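Local atomic coordinates of homoserine dehydrogenase (Staphylococcus aureus M1064, PDB entry 4PG7), a protein that catalyses the NAD(P)-dependent interconversion of aspartate semialdehyde and homoserine in the aspartic acid pathway. Residues 125-137 against 227-240. Sequence-based numbering, arbitrary orientation. Where two conformers were deposited one is given.
With ACT (acetate ion), chain C.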
# COMPACT_ATOMS: atom_id res chain seq x y z
N LYS A 125 12.81 9.65 -15.74
CA LYS A 125 13.22 9.37 -14.35
C LYS A 125 14.06 10.47 -13.74
O LYS A 125 14.33 10.44 -12.54
CB LYS A 125 14.02 8.07 -14.26
CG LYS A 125 13.26 6.84 -14.70
CD LYS A 125 12.03 6.60 -13.82
CE LYS A 125 11.48 5.19 -14.02
NZ LYS A 125 10.44 4.87 -13.01
N ASP A 126 14.48 11.43 -14.55
CA ASP A 126 15.30 12.53 -14.06
C ASP A 126 14.49 13.74 -13.63
O ASP A 126 15.05 14.67 -13.06
CB ASP A 126 16.31 12.93 -15.13
CG ASP A 126 17.14 11.76 -15.60
OD1 ASP A 126 17.68 11.03 -14.75
OD2 ASP A 126 17.25 11.55 -16.84
N LEU A 127 13.18 13.76 -13.93
CA LEU A 127 12.31 14.88 -13.54
C LEU A 127 12.20 14.98 -12.02
O LEU A 127 12.01 13.98 -11.33
CB LEU A 127 10.90 14.72 -14.10
CG LEU A 127 10.49 15.22 -15.50
CD1 LEU A 127 11.60 15.86 -16.32
CD2 LEU A 127 9.64 14.20 -16.21
N LEU A 128 12.28 16.20 -11.52
CA LEU A 128 12.16 16.48 -10.10
C LEU A 128 10.92 17.36 -9.92
O LEU A 128 10.20 17.63 -10.90
CB LEU A 128 13.44 17.14 -9.58
CG LEU A 128 14.64 16.18 -9.57
CD1 LEU A 128 15.96 16.91 -9.39
CD2 LEU A 128 14.49 15.12 -8.49
N ALA A 129 10.67 17.79 -8.69
CA ALA A 129 9.44 18.48 -8.37
C ALA A 129 9.31 19.80 -9.12
O ALA A 129 8.23 20.13 -9.60
CB ALA A 129 9.33 18.72 -6.87
N VAL A 130 10.42 20.54 -9.21
CA VAL A 130 10.45 21.82 -9.93
C VAL A 130 9.91 21.62 -11.35
O VAL A 130 9.07 22.39 -11.84
CB VAL A 130 11.88 22.41 -9.98
CG1 VAL A 130 11.96 23.61 -10.94
CG2 VAL A 130 12.32 22.87 -8.60
N HIS A 131 10.37 20.54 -11.98
CA HIS A 131 10.01 20.24 -13.34
C HIS A 131 8.54 19.83 -13.48
O HIS A 131 7.85 20.31 -14.38
CB HIS A 131 10.97 19.17 -13.89
CG HIS A 131 12.41 19.57 -13.74
ND1 HIS A 131 13.29 18.90 -12.92
CD2 HIS A 131 13.09 20.62 -14.23
CE1 HIS A 131 14.47 19.49 -12.95
NE2 HIS A 131 14.37 20.55 -13.74
N LEU A 132 8.08 18.94 -12.61
CA LEU A 132 6.71 18.46 -12.67
C LEU A 132 5.71 19.58 -12.43
O LEU A 132 4.63 19.60 -13.03
CB LEU A 132 6.47 17.34 -11.66
CG LEU A 132 7.25 16.05 -11.87
CD1 LEU A 132 7.05 15.11 -10.68
CD2 LEU A 132 6.87 15.36 -13.18
N LYS A 133 6.08 20.50 -11.55
CA LYS A 133 5.24 21.63 -11.21
C LYS A 133 5.03 22.52 -12.43
O LYS A 133 3.89 22.79 -12.81
CB LYS A 133 5.88 22.43 -10.08
CG LYS A 133 5.25 23.78 -9.80
CD LYS A 133 3.77 23.66 -9.47
CE LYS A 133 3.25 24.94 -8.82
NZ LYS A 133 1.77 25.04 -8.91
N LEU A 134 6.13 22.95 -13.03
CA LEU A 134 6.07 23.86 -14.18
C LEU A 134 5.38 23.19 -15.37
O LEU A 134 4.66 23.85 -16.10
CB LEU A 134 7.47 24.40 -14.54
CG LEU A 134 8.45 23.60 -15.40
CD1 LEU A 134 8.20 23.76 -16.91
CD2 LEU A 134 9.86 24.04 -15.07
N LEU A 135 5.57 21.88 -15.56
CA LEU A 135 4.89 21.17 -16.64
C LEU A 135 3.39 21.00 -16.37
O LEU A 135 2.57 21.18 -17.29
CB LEU A 135 5.56 19.82 -16.95
CG LEU A 135 6.97 19.93 -17.54
CD1 LEU A 135 7.70 18.59 -17.53
CD2 LEU A 135 6.92 20.47 -18.97
N GLU A 136 3.03 20.65 -15.14
CA GLU A 136 1.62 20.53 -14.78
C GLU A 136 0.84 21.86 -14.99
O GLU A 136 -0.28 21.83 -15.50
CB GLU A 136 1.46 20.06 -13.33
CG GLU A 136 1.69 18.57 -13.16
CD GLU A 136 1.24 18.05 -11.81
OE1 GLU A 136 1.87 18.42 -10.79
OE2 GLU A 136 0.25 17.27 -11.80
N ASP A 137 1.46 22.98 -14.63
CA ASP A 137 0.82 24.30 -14.77
C ASP A 137 0.67 24.66 -16.25
O ASP A 137 -0.36 25.20 -16.67
CB ASP A 137 1.67 25.41 -14.12
CG ASP A 137 1.72 25.33 -12.60
OD1 ASP A 137 0.93 24.58 -11.99
OD2 ASP A 137 2.57 26.03 -12.03
N VAL A 227 12.25 13.98 -2.92
CA VAL A 227 11.74 15.20 -3.57
C VAL A 227 10.38 14.93 -4.22
O VAL A 227 9.42 15.67 -4.01
CB VAL A 227 12.69 15.73 -4.65
CG1 VAL A 227 12.06 16.91 -5.39
CG2 VAL A 227 14.02 16.16 -4.05
N ILE A 228 10.29 13.85 -4.98
CA ILE A 228 9.05 13.50 -5.66
C ILE A 228 7.94 13.16 -4.67
O ILE A 228 6.82 13.65 -4.80
CB ILE A 228 9.25 12.31 -6.62
CG1 ILE A 228 10.24 12.63 -7.75
CG2 ILE A 228 7.92 11.88 -7.23
CD1 ILE A 228 9.83 13.80 -8.63
N THR A 229 8.24 12.31 -3.70
CA THR A 229 7.27 11.93 -2.71
C THR A 229 6.74 13.15 -1.91
O THR A 229 5.55 13.20 -1.58
CB THR A 229 7.81 10.83 -1.79
OG1 THR A 229 8.20 9.72 -2.60
CG2 THR A 229 6.77 10.38 -0.79
N SER A 230 7.62 14.11 -1.63
CA SER A 230 7.23 15.34 -0.94
C SER A 230 6.27 16.18 -1.79
O SER A 230 5.32 16.78 -1.28
CB SER A 230 8.46 16.18 -0.60
OG SER A 230 9.30 15.52 0.32
N TYR A 231 6.54 16.23 -3.09
CA TYR A 231 5.67 16.94 -4.02
C TYR A 231 4.27 16.30 -4.10
O TYR A 231 3.27 17.00 -4.02
CB TYR A 231 6.31 16.98 -5.41
CG TYR A 231 5.48 17.76 -6.41
CD1 TYR A 231 5.21 19.10 -6.19
CD2 TYR A 231 4.97 17.15 -7.55
CE1 TYR A 231 4.43 19.82 -7.09
CE2 TYR A 231 4.21 17.86 -8.46
CZ TYR A 231 3.94 19.19 -8.23
OH TYR A 231 3.18 19.88 -9.13
N LEU A 232 4.22 14.98 -4.21
CA LEU A 232 2.97 14.26 -4.25
C LEU A 232 2.23 14.26 -2.90
O LEU A 232 1.02 14.38 -2.89
CB LEU A 232 3.20 12.82 -4.71
CG LEU A 232 3.73 12.70 -6.14
CD1 LEU A 232 4.05 11.25 -6.47
CD2 LEU A 232 2.74 13.27 -7.15
N SER A 233 2.96 14.18 -1.78
CA SER A 233 2.34 14.15 -0.45
C SER A 233 1.90 15.52 0.08
O SER A 233 0.84 15.64 0.69
CB SER A 233 3.30 13.53 0.58
OG SER A 233 3.61 12.20 0.23
N PHE A 234 2.75 16.52 -0.10
CA PHE A 234 2.56 17.80 0.55
C PHE A 234 2.23 18.92 -0.42
O PHE A 234 1.98 20.04 0.03
CB PHE A 234 3.83 18.21 1.28
CG PHE A 234 4.36 17.18 2.23
CD1 PHE A 234 3.52 16.58 3.15
CD2 PHE A 234 5.71 16.87 2.23
CE1 PHE A 234 4.02 15.64 4.03
CE2 PHE A 234 6.21 15.94 3.12
CZ PHE A 234 5.37 15.33 4.03
N ASN A 235 2.24 18.64 -1.73
CA ASN A 235 2.07 19.67 -2.75
C ASN A 235 3.06 20.83 -2.59
O ASN A 235 2.75 21.98 -2.86
CB ASN A 235 0.63 20.19 -2.75
CG ASN A 235 -0.39 19.06 -2.81
OD1 ASN A 235 -0.23 18.10 -3.56
ND2 ASN A 235 -1.44 19.18 -2.01
N GLN A 236 4.27 20.50 -2.16
CA GLN A 236 5.34 21.47 -2.01
C GLN A 236 6.50 21.05 -2.87
O GLN A 236 6.82 19.87 -2.93
CB GLN A 236 5.82 21.53 -0.56
CG GLN A 236 4.79 22.05 0.42
CD GLN A 236 4.54 23.54 0.28
OE1 GLN A 236 3.39 23.98 0.19
NE2 GLN A 236 5.60 24.33 0.26
N VAL A 237 7.15 22.02 -3.48
CA VAL A 237 8.31 21.79 -4.29
C VAL A 237 9.54 22.02 -3.44
O VAL A 237 9.73 23.12 -2.94
CB VAL A 237 8.34 22.76 -5.48
CG1 VAL A 237 9.68 22.70 -6.19
CG2 VAL A 237 7.19 22.47 -6.44
N ILE A 238 10.39 21.01 -3.30
CA ILE A 238 11.72 21.21 -2.71
C ILE A 238 12.76 20.88 -3.76
O ILE A 238 12.47 20.18 -4.70
CB ILE A 238 11.94 20.36 -1.45
CG1 ILE A 238 12.00 18.86 -1.77
CG2 ILE A 238 10.84 20.64 -0.43
CD1 ILE A 238 12.33 18.00 -0.56
N LYS A 239 13.97 21.38 -3.57
CA LYS A 239 15.08 21.08 -4.47
C LYS A 239 15.84 19.85 -3.99
O LYS A 239 15.87 19.57 -2.78
CB LYS A 239 16.03 22.28 -4.53
CG LYS A 239 15.40 23.57 -5.06
CD LYS A 239 16.35 24.76 -4.87
N LEU A 240 16.48 19.14 -4.92
CA LEU A 240 17.30 18.00 -4.55
C LEU A 240 18.32 18.38 -3.47
O LEU A 240 18.56 17.60 -2.55
CB LEU A 240 18.00 17.40 -5.76
CG LEU A 240 18.89 16.16 -5.53
CD1 LEU A 240 18.12 15.03 -4.85
CD2 LEU A 240 19.48 15.69 -6.87
C ACT C . 13.88 7.24 -19.21
O ACT C . 12.82 6.57 -19.25
OXT ACT C . 14.01 8.20 -18.44
CH3 ACT C . 15.05 6.85 -20.07
O HOH W 1 12.58 19.79 -7.39
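Tyr-231 packs against helix 129-137 as a knob in the hole formed by Ala-129, Leu-132, Lys-133 and Glu-136. With CG anti to the backbone N (chi1 -177°), its ring runs along the partner helix until Tyr-231 OH donates a hydrogen bond to Glu-136 OE1, 2.6 Å away and at the ring edge; the carboxylate is turned 69° from the ring. Ala-129 CB sits at the root of this knob, 3.8 Å from Tyr-231 CB and 3.6 Å from Val-227 CG1. Ile-228 CD1 packs on Leu-132 CD1 at 3.7 Å, while beyond the end of helix 227-234 the chain returns so that Val-237 meets Val-130 crosswise, Val-237 CG1 touching Val-130 CG2 at 3.6 Å. A water bridges the same edge, accepting from Val-130 N at the first turn of the helix and donating to Ile-238 O.

Further out, Leu-128 N, at the N-cap position, donates to His-131 ND1 in the imidazole plane, and the Lys-133 ammonium turns away to a salt bridge with Asp-137. Phe-148 lies against both Leu-132 and Glu-136. The axes of helices 129-137 and 227-234 come within 9.9 Å, their N-to-C directions 43° apart, a knob-into-hole pair joining helix 129-141 of the Rossmann-type NAD-binding fold to helix 220-234, which packs on strands 171-177 and 278-289 of the mixed sheet.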